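Local coordinates for protein transcriptional regulator, MarR family, putative (PDB 3BJA) that probably binds DNA as a dimeric transcription regulator of the MarR family, at residues Leu17-Leu22 with Ile31-Phe36. Numbering follows the deposited sequence. Where two conformers were deposited one is given.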
loop_
_atom_site.group_PDB
_atom_site.type_symbol
_atom_site.label_atom_id
_atom_site.label_comp_id
_atom_site.label_asym_id
_atom_site.label_seq_id
_atom_site.Cartn_x
_atom_site.Cartn_y
_atom_site.Cartn_z
ATOM N N LEU A 17 -0.602 6.320 -7.422
ATOM C CA LEU A 17 -0.668 6.453 -8.893
ATOM C C LEU A 17 0.142 5.350 -9.601
ATOM O O LEU A 17 -0.272 4.849 -10.643
ATOM C CB LEU A 17 -0.201 7.834 -9.362
ATOM C CG LEU A 17 -1.121 9.013 -9.022
ATOM C CD1 LEU A 17 -0.375 10.345 -9.186
ATOM C CD2 LEU A 17 -2.377 8.990 -9.876
ATOM N N LEU A 18 1.285 4.985 -9.030
ATOM C CA LEU A 18 2.110 3.890 -9.552
ATOM C C LEU A 18 1.394 2.524 -9.455
ATOM O O LEU A 18 1.541 1.738 -10.388
ATOM C CB LEU A 18 3.505 3.833 -8.891
ATOM C CG LEU A 18 4.538 4.926 -9.196
ATOM C CD1 LEU A 18 5.718 4.913 -8.194
ATOM C CD2 LEU A 18 5.037 4.797 -10.605
ATOM N N GLN A 19 0.669 2.221 -8.363
ATOM C CA GLN A 19 -0.033 0.940 -8.305
ATOM C C GLN A 19 -1.201 0.962 -9.315
ATOM O O GLN A 19 -1.339 0.002 -10.101
ATOM C CB GLN A 19 -0.423 0.541 -6.879
ATOM C CG GLN A 19 0.784 0.450 -5.902
ATOM C CD GLN A 19 1.898 -0.529 -6.331
ATOM O OE1 GLN A 19 1.746 -1.761 -6.257
ATOM N NE2 GLN A 19 3.031 0.028 -6.750
ATOM N N LYS A 20 -1.983 2.048 -9.335
ATOM C CA LYS A 20 -3.070 2.236 -10.305
ATOM C C LYS A 20 -2.603 1.974 -11.747
ATOM O O LYS A 20 -3.212 1.186 -12.457
ATOM C CB LYS A 20 -3.607 3.662 -10.185
ATOM C CG LYS A 20 -4.689 4.121 -11.199
ATOM C CD LYS A 20 -5.073 5.584 -10.897
ATOM C CE LYS A 20 -5.806 6.292 -12.040
ATOM N NZ LYS A 20 -5.798 7.795 -11.847
ATOM N N ASN A 21 -1.509 2.620 -12.137
ATOM C CA ASN A 21 -0.941 2.492 -13.484
ATOM C C ASN A 21 -0.334 1.117 -13.803
ATOM O O ASN A 21 -0.345 0.718 -14.977
ATOM C CB ASN A 21 0.106 3.590 -13.743
ATOM C CG ASN A 21 -0.497 4.995 -13.853
ATOM O OD1 ASN A 21 -1.705 5.195 -13.757
ATOM N ND2 ASN A 21 0.372 5.982 -14.062
ATOM N N LEU A 22 0.226 0.438 -12.791
ATOM C CA LEU A 22 0.747 -0.939 -12.934
ATOM C C LEU A 22 -0.395 -1.935 -13.167
ATOM O O LEU A 22 -0.266 -2.823 -14.030
ATOM C CB LEU A 22 1.548 -1.378 -11.707
ATOM C CG LEU A 22 2.142 -2.793 -11.651
ATOM C CD1 LEU A 22 3.054 -3.097 -12.831
ATOM C CD2 LEU A 22 2.891 -2.965 -10.355
ATOM N N ILE A 31 -4.526 -10.506 -13.370
ATOM C CA ILE A 31 -3.830 -10.373 -12.084
ATOM C C ILE A 31 -3.739 -8.898 -11.718
ATOM O O ILE A 31 -3.832 -8.033 -12.593
ATOM C CB ILE A 31 -2.392 -11.007 -12.091
ATOM C CG1 ILE A 31 -1.453 -10.376 -13.131
ATOM C CG2 ILE A 31 -2.469 -12.514 -12.329
ATOM C CD1 ILE A 31 0.028 -10.734 -12.923
ATOM N N SER A 32 -3.564 -8.622 -10.432
ATOM C CA SER A 32 -3.356 -7.249 -9.921
ATOM C C SER A 32 -1.961 -7.199 -9.325
ATOM O O SER A 32 -1.259 -8.227 -9.316
ATOM C CB SER A 32 -4.394 -6.914 -8.859
ATOM O OG SER A 32 -4.138 -7.651 -7.674
ATOM N N TYR A 33 -1.570 -6.031 -8.801
ATOM C CA TYR A 33 -0.229 -5.861 -8.198
ATOM C C TYR A 33 0.060 -6.922 -7.111
ATOM O O TYR A 33 1.171 -7.452 -7.057
ATOM C CB TYR A 33 0.026 -4.406 -7.674
ATOM C CG TYR A 33 -0.785 -3.983 -6.443
ATOM C CD1 TYR A 33 -2.058 -3.404 -6.578
ATOM C CD2 TYR A 33 -0.284 -4.173 -5.133
ATOM C CE1 TYR A 33 -2.833 -3.019 -5.449
ATOM C CE2 TYR A 33 -1.047 -3.798 -3.996
ATOM C CZ TYR A 33 -2.325 -3.210 -4.161
ATOM O OH TYR A 33 -3.110 -2.827 -3.071
ATOM N N VAL A 34 -0.949 -7.255 -6.293
ATOM C CA VAL A 34 -0.771 -8.242 -5.201
ATOM C C VAL A 34 -0.375 -9.644 -5.743
ATOM O O VAL A 34 0.605 -10.222 -5.267
ATOM C CB VAL A 34 -1.941 -8.233 -4.150
ATOM C CG1 VAL A 34 -3.280 -8.502 -4.784
ATOM C CG2 VAL A 34 -1.676 -9.235 -3.020
ATOM N N GLN A 35 -1.046 -10.126 -6.788
ATOM C CA GLN A 35 -0.705 -11.449 -7.384
ATOM C C GLN A 35 0.645 -11.391 -8.113
ATOM O O GLN A 35 1.457 -12.313 -8.014
ATOM C CB GLN A 35 -1.794 -11.992 -8.314
ATOM C CG GLN A 35 -3.102 -12.343 -7.619
ATOM C CD GLN A 35 -3.954 -11.144 -7.264
ATOM O OE1 GLN A 35 -3.960 -10.151 -7.980
ATOM N NE2 GLN A 35 -4.684 -11.233 -6.155
ATOM N N PHE A 36 0.859 -10.300 -8.838
ATOM C CA PHE A 36 2.133 -10.031 -9.505
ATOM C C PHE A 36 3.291 -10.092 -8.499
ATOM O O PHE A 36 4.260 -10.805 -8.734
ATOM C CB PHE A 36 2.064 -8.673 -10.219
ATOM C CG PHE A 36 3.336 -8.261 -10.887
ATOM C CD1 PHE A 36 3.724 -8.853 -12.087
ATOM C CD2 PHE A 36 4.137 -7.255 -10.334
ATOM C CE1 PHE A 36 4.910 -8.471 -12.727
ATOM C CE2 PHE A 36 5.339 -6.857 -10.974
ATOM C CZ PHE A 36 5.710 -7.461 -12.169
#
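Gln19 and Leu22, one turn apart on helix 2-25, face Tyr33 and Phe36 at the start of helix 33-44, and no hydrogen bond joins the two segments. The amide oxygen of Gln19 makes only van der Waals contact with the tyrosine ring: in the conformer described, OE1 sits 3.3 Å from Tyr33 CD2 and 3.4 Å from Tyr33 CG, approaching the ring obliquely. The amide plane stands nearly upright to the ring, at 83°, while Gln19 CB lies over one ring face, offset toward its rim. A bend at chi2 (-57°) brings OE1 to the CG-CD2 side of the ring instead of letting the chain run straight out. The other end of that amide is held across the dimer, where NE2 hydrogen-bonds to Tyr8 OH of the second subunit.

Apolar packing is supplied by Leu22, whose CD2 methyl touches both aromatic residues, 4.2 Å from Tyr33 CB and, more loosely, 4.5 Å from Phe36 CD2. With CG anti to the backbone N (chi1 178°), the branch is directed at helix 33-44, where this one methyl reaches both.

Within 31-36 the helix start is secured by its own polar groups. Ser32 is the N-cap, and Gln35 OE1 accepts from both Ser32 N (2.9 Å) and Ser32 OG, the backbone donor lying in the carbonyl plane and the hydroxyl tilted from it. This is one half of a capping box, since the serine hydroxyl bonds to the same oxygen and not to the Gln35 backbone N. Tyr33 N is bonded to Asp23 OD1, a hydrogen bond between the two helices just outside the contact.

The contact thus joins helix 2-25 to the N-terminal end of helix 33-44 in the winged helix-turn-helix fold of MarR proteins. Helix 95-116 packs against both, with Tyr108 meeting Leu22 and the Phe36 ring; Val34 and Gln35 instead touch helix 64-73.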